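Local atomic coordinates of endoglucanase EG-II (Hypocrea jecorina, PDB entry 3QR3), a protein that hydrolyses internal beta-1,4-glucosidic bonds of cellulose with a TIM-barrel catalytic domain of glycoside hydrolase family 5. Residues A[124-129]-A[162-167]; A[141-146]-A[178-183]. One frame throughout, in Å; residues are numbered along the deposited sequence.

Contact 1: residues A[124-129]-A[162-167]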
# COMPACT_ATOMS: atom_id res chain seq x y z
N GLN A 124 -9.72 -6.61 18.50
CA GLN A 124 -9.07 -5.31 18.70
C GLN A 124 -8.60 -4.73 17.34
O GLN A 124 -8.46 -3.52 17.19
CB GLN A 124 -7.90 -5.44 19.68
CG GLN A 124 -8.34 -5.56 21.15
CD GLN A 124 -7.18 -5.89 22.08
OE1 GLN A 124 -6.33 -6.71 21.76
NE2 GLN A 124 -7.15 -5.24 23.25
N PHE A 125 -8.38 -5.61 16.37
CA PHE A 125 -7.95 -5.22 15.03
C PHE A 125 -9.16 -4.94 14.14
O PHE A 125 -9.15 -3.97 13.38
CB PHE A 125 -7.04 -6.31 14.44
CG PHE A 125 -6.51 -6.02 13.06
CD1 PHE A 125 -5.86 -4.82 12.78
CD2 PHE A 125 -6.61 -6.98 12.05
CE1 PHE A 125 -5.35 -4.57 11.49
CE2 PHE A 125 -6.11 -6.74 10.78
CZ PHE A 125 -5.47 -5.53 10.50
N THR A 126 -10.20 -5.76 14.23
CA THR A 126 -11.37 -5.55 13.39
C THR A 126 -12.07 -4.26 13.83
O THR A 126 -12.70 -3.56 13.03
CB THR A 126 -12.38 -6.74 13.45
OG1 THR A 126 -12.89 -6.87 14.78
CG2 THR A 126 -11.71 -8.05 13.04
N SER A 127 -11.97 -3.95 15.12
CA SER A 127 -12.49 -2.70 15.65
C SER A 127 -11.89 -1.48 14.94
O SER A 127 -12.57 -0.48 14.69
CB SER A 127 -12.22 -2.61 17.15
OG SER A 127 -11.86 -1.30 17.52
N LEU A 128 -10.60 -1.55 14.62
CA LEU A 128 -9.95 -0.49 13.86
C LEU A 128 -10.59 -0.39 12.47
O LEU A 128 -11.04 0.67 12.05
CB LEU A 128 -8.45 -0.75 13.73
CG LEU A 128 -7.72 0.10 12.69
CD1 LEU A 128 -7.57 1.53 13.21
CD2 LEU A 128 -6.35 -0.51 12.34
N TRP A 129 -10.67 -1.52 11.78
CA TRP A 129 -11.18 -1.53 10.42
C TRP A 129 -12.68 -1.24 10.33
O TRP A 129 -13.15 -0.66 9.36
CB TRP A 129 -10.80 -2.81 9.68
CG TRP A 129 -9.42 -2.71 9.13
CD1 TRP A 129 -8.31 -3.41 9.53
CD2 TRP A 129 -8.98 -1.83 8.09
NE1 TRP A 129 -7.22 -3.03 8.79
CE2 TRP A 129 -7.60 -2.06 7.90
CE3 TRP A 129 -9.62 -0.87 7.30
CZ2 TRP A 129 -6.85 -1.36 6.94
CZ3 TRP A 129 -8.87 -0.18 6.35
CH2 TRP A 129 -7.51 -0.43 6.18
N VAL A 162 -7.86 -12.03 8.60
CA VAL A 162 -8.20 -11.26 7.41
C VAL A 162 -9.68 -11.40 7.06
O VAL A 162 -10.34 -10.41 6.72
CB VAL A 162 -7.29 -11.62 6.20
CG1 VAL A 162 -7.79 -10.95 4.92
CG2 VAL A 162 -5.83 -11.23 6.48
N GLN A 163 -10.21 -12.62 7.16
CA GLN A 163 -11.64 -12.85 6.91
C GLN A 163 -12.52 -12.04 7.86
O GLN A 163 -13.52 -11.44 7.46
CB GLN A 163 -11.97 -14.35 7.02
CG GLN A 163 -13.46 -14.67 6.89
CD GLN A 163 -14.01 -14.36 5.50
OE1 GLN A 163 -13.88 -15.17 4.57
NE2 GLN A 163 -14.64 -13.20 5.36
N GLU A 164 -12.17 -12.03 9.15
CA GLU A 164 -12.91 -11.24 10.12
C GLU A 164 -12.89 -9.74 9.75
O GLU A 164 -13.88 -9.03 9.91
CB GLU A 164 -12.36 -11.45 11.54
CG GLU A 164 -12.67 -12.82 12.17
CD GLU A 164 -12.53 -12.79 13.69
OE1 GLU A 164 -12.74 -11.70 14.29
OE2 GLU A 164 -12.20 -13.84 14.29
N VAL A 165 -11.76 -9.26 9.27
CA VAL A 165 -11.68 -7.86 8.85
C VAL A 165 -12.57 -7.58 7.64
O VAL A 165 -13.37 -6.64 7.64
CB VAL A 165 -10.23 -7.44 8.55
CG1 VAL A 165 -10.18 -6.04 7.92
CG2 VAL A 165 -9.42 -7.46 9.84
N VAL A 166 -12.47 -8.41 6.61
CA VAL A 166 -13.35 -8.25 5.44
C VAL A 166 -14.83 -8.23 5.85
O VAL A 166 -15.61 -7.40 5.40
CB VAL A 166 -13.11 -9.32 4.38
CG1 VAL A 166 -14.24 -9.32 3.35
CG2 VAL A 166 -11.76 -9.09 3.69
N THR A 167 -15.21 -9.14 6.74
CA THR A 167 -16.59 -9.18 7.21
C THR A 167 -16.96 -7.88 7.91
O THR A 167 -18.04 -7.33 7.70
CB THR A 167 -16.83 -10.37 8.14
OG1 THR A 167 -16.44 -11.57 7.47
CG2 THR A 167 -18.31 -10.46 8.54

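Contact 2: residues A[141-146]-A[178-183]. With SO4 (sulfate ion), chain E.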
# COMPACT_ATOMS: atom_id res chain seq x y z
N ARG A 141 -13.99 4.99 -3.81
CA ARG A 141 -12.61 4.99 -4.32
C ARG A 141 -11.57 4.86 -3.21
O ARG A 141 -10.36 4.93 -3.45
CB ARG A 141 -12.34 6.20 -5.22
CG ARG A 141 -12.95 6.07 -6.62
CD ARG A 141 -12.69 7.31 -7.49
NE ARG A 141 -13.52 8.44 -7.10
CZ ARG A 141 -13.06 9.56 -6.54
NH1 ARG A 141 -11.76 9.70 -6.31
NH2 ARG A 141 -13.90 10.54 -6.23
N VAL A 142 -12.05 4.69 -1.98
CA VAL A 142 -11.16 4.33 -0.89
C VAL A 142 -10.92 2.82 -0.97
O VAL A 142 -11.85 2.03 -1.13
CB VAL A 142 -11.76 4.72 0.48
CG1 VAL A 142 -10.96 4.10 1.62
CG2 VAL A 142 -11.81 6.23 0.61
N TRP A 143 -9.66 2.42 -0.89
CA TRP A 143 -9.27 1.03 -1.05
C TRP A 143 -8.74 0.60 0.31
O TRP A 143 -7.89 1.30 0.88
CB TRP A 143 -8.17 0.97 -2.13
CG TRP A 143 -7.64 -0.39 -2.45
CD1 TRP A 143 -7.22 -1.34 -1.56
CD2 TRP A 143 -7.44 -0.94 -3.75
NE1 TRP A 143 -6.79 -2.46 -2.24
CE2 TRP A 143 -6.91 -2.24 -3.58
CE3 TRP A 143 -7.67 -0.47 -5.05
CZ2 TRP A 143 -6.61 -3.07 -4.66
CZ3 TRP A 143 -7.36 -1.29 -6.11
CH2 TRP A 143 -6.83 -2.57 -5.92
N PHE A 144 -9.24 -0.50 0.87
CA PHE A 144 -8.88 -0.90 2.23
C PHE A 144 -7.64 -1.81 2.27
O PHE A 144 -7.72 -3.00 1.97
CB PHE A 144 -10.07 -1.56 2.95
CG PHE A 144 -11.26 -0.65 3.11
CD1 PHE A 144 -11.38 0.18 4.22
CD2 PHE A 144 -12.27 -0.63 2.16
CE1 PHE A 144 -12.48 1.01 4.37
CE2 PHE A 144 -13.37 0.20 2.31
CZ PHE A 144 -13.47 1.03 3.41
N GLY A 145 -6.49 -1.23 2.61
CA GLY A 145 -5.22 -1.94 2.67
C GLY A 145 -4.99 -2.55 4.04
O GLY A 145 -4.31 -1.98 4.92
N ILE A 146 -5.58 -3.73 4.22
CA ILE A 146 -5.72 -4.35 5.54
C ILE A 146 -4.47 -4.31 6.42
O ILE A 146 -4.54 -3.98 7.61
CB ILE A 146 -6.23 -5.80 5.39
CG1 ILE A 146 -7.68 -5.77 4.89
CG2 ILE A 146 -6.14 -6.56 6.71
CD1 ILE A 146 -8.36 -7.17 4.87
N PHE A 178 -12.77 -1.79 -3.10
CA PHE A 178 -11.71 -2.81 -3.13
C PHE A 178 -11.15 -3.04 -1.73
O PHE A 178 -11.01 -2.10 -0.93
CB PHE A 178 -10.55 -2.37 -4.04
CG PHE A 178 -10.87 -2.38 -5.51
CD1 PHE A 178 -11.16 -3.57 -6.17
CD2 PHE A 178 -10.83 -1.19 -6.24
CE1 PHE A 178 -11.43 -3.57 -7.53
CE2 PHE A 178 -11.11 -1.19 -7.60
CZ PHE A 178 -11.40 -2.38 -8.25
N ILE A 179 -10.79 -4.29 -1.45
CA ILE A 179 -10.13 -4.64 -0.19
C ILE A 179 -8.90 -5.50 -0.51
O ILE A 179 -8.99 -6.44 -1.27
CB ILE A 179 -11.08 -5.41 0.75
CG1 ILE A 179 -12.33 -4.60 1.06
CG2 ILE A 179 -10.37 -5.76 2.06
CD1 ILE A 179 -13.37 -5.37 1.89
N SER A 180 -7.76 -5.15 0.08
CA SER A 180 -6.53 -5.92 -0.11
C SER A 180 -6.48 -7.16 0.76
O SER A 180 -6.89 -7.12 1.92
CB SER A 180 -5.31 -5.07 0.27
OG SER A 180 -5.12 -4.01 -0.64
N LEU A 181 -5.95 -8.25 0.21
CA LEU A 181 -5.65 -9.45 1.00
C LEU A 181 -4.12 -9.65 1.02
O LEU A 181 -3.54 -10.09 0.03
CB LEU A 181 -6.34 -10.67 0.39
CG LEU A 181 -7.85 -10.56 0.12
CD1 LEU A 181 -8.40 -11.83 -0.51
CD2 LEU A 181 -8.61 -10.22 1.42
N PRO A 182 -3.47 -9.31 2.15
CA PRO A 182 -2.00 -9.45 2.20
C PRO A 182 -1.52 -10.76 2.80
O PRO A 182 -2.07 -11.23 3.80
CB PRO A 182 -1.60 -8.28 3.10
CG PRO A 182 -2.75 -8.24 4.12
CD PRO A 182 -4.00 -8.64 3.36
N GLY A 183 -0.48 -11.34 2.21
CA GLY A 183 0.06 -12.61 2.66
C GLY A 183 1.34 -12.50 3.47
O GLY A 183 1.78 -11.40 3.82
S SO4 E . -17.25 8.68 -6.66
O1 SO4 E . -16.67 9.94 -7.13
O2 SO4 E . -17.75 8.84 -5.29
O3 SO4 E . -18.36 8.30 -7.51
O4 SO4 E . -16.23 7.65 -6.67
O HOH W 1 -12.19 1.02 -3.53

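Contact 1: residues A[124-129]-A[162-167]
Gln163 O is the best-held polar atom here, gripped twice from within its own helix: the amide N of Thr167 donates along the helix at 2.9 Å, and Thr167 OG1 donates at the same length from above the carbonyl plane, at a C=O...donor angle of 142°. That double hold ties the Thr167 hydroxyl back to its own helix. The interface itself is apolar and rests on Val165, whose two methyls part between two aromatic rings. With CG1 anti to the backbone N (chi1 172°), that methyl approaches the pyrrole end of Trp129 obliquely, 3.6 Å from CD1, while Val165 CG2 meets the Phe125 ring obliquely, 3.5 Å from Phe125 CE2. The two rings also meet within their helix: Trp129 CD1 lies 3.6 Å above one face of Phe125, off toward its rim, and Phe125 CZ sits at the edge of the indole, so the three side chains lock together. An alanine in place of Val165 would remove both methyls and would probably loosen the packing of Phe125 and Trp129 against the second helix. Toward the surface, Thr126 takes over; its OG1 occupies the crowded position between backbone N and carbonyl carbon, leaving CG2 to meet Glu164 CB at 3.8 Å. The closest CA pair is Thr126 and Val165, 5.1 Å apart; the axes of the two helical segments approach to 9.0 Å and cross at -33°. Inward, Trp129 touches strand 99-104 and its NE1 donates to Ile146 O, while Val162 and Val166 turn to strand 179-182; helices 122-136 and 155-171 are thus neighbours in the outer helical layer of the barrel.

Contact 2: residues A[141-146]-A[178-183]
The indole of Trp143 carries Phe178 on one face: Phe178 CB stands 3.6 Å from the centroid of the six-membered ring, close to its normal, a CH-pi contact. The Phe178 ring continues obliquely past CE3 and CZ3, its plane tilted 32° from the indole, and Trp143 CH2 lies over one face of it. At the indole edge, NE1 donates to Ser180 OG, 2.8 Å away near the ring plane, in a bent bond (144°). Asp217 also bonds this hydroxyl, so the buried Ser180 OG is held by two partners and helps to fix the rotation of the indole, whose CG is anti to the backbone N. The parallel strands are joined at Phe144 and Ile179 by two nearly straight bonds: Phe144 N donates to Phe178 O at 3.0 Å, and Ser180 N to Phe144 O at 2.9 Å. Next to this bridge, a water links the backbones, donating to Val142 O and accepting from Phe178 N. On the helix-facing side, Ile146 CD1 reaches Ile179 CG2 at 3.7 Å. Arg141, just before strand 142-145, holds a sulfate, probably from the crystallisation liquor, through NE and NH2. Strand 99-104 pairs with 142-145 on its other side and strand 214-219 with 179-182, so this junction closes the barrel; Trp143 and Phe178 pack on Ile215, and helix 155-171 covers Phe144, Ile179 and Leu181.

In the fold
The centres of the two contacts lie 12 Å apart, contact 1 in the helical layer and contact 2 in the strand wall of the same TIM barrel. Their segments alternate along the chain: helix 122-136, strand 142-145, helix 155-171, strand 179-182. Helix 155-171 is therefore the connection of a beta-alpha-beta crossover between the two paired strands, and its neighbour 122-136 leads into the first of them. The layers touch directly through Trp129, whose indole reaches across to Phe144 and Gly145. Neighbouring helices and neighbouring strands thus pack side by side, each in its own layer, joining the strands that complete the ring of the catalytic domain.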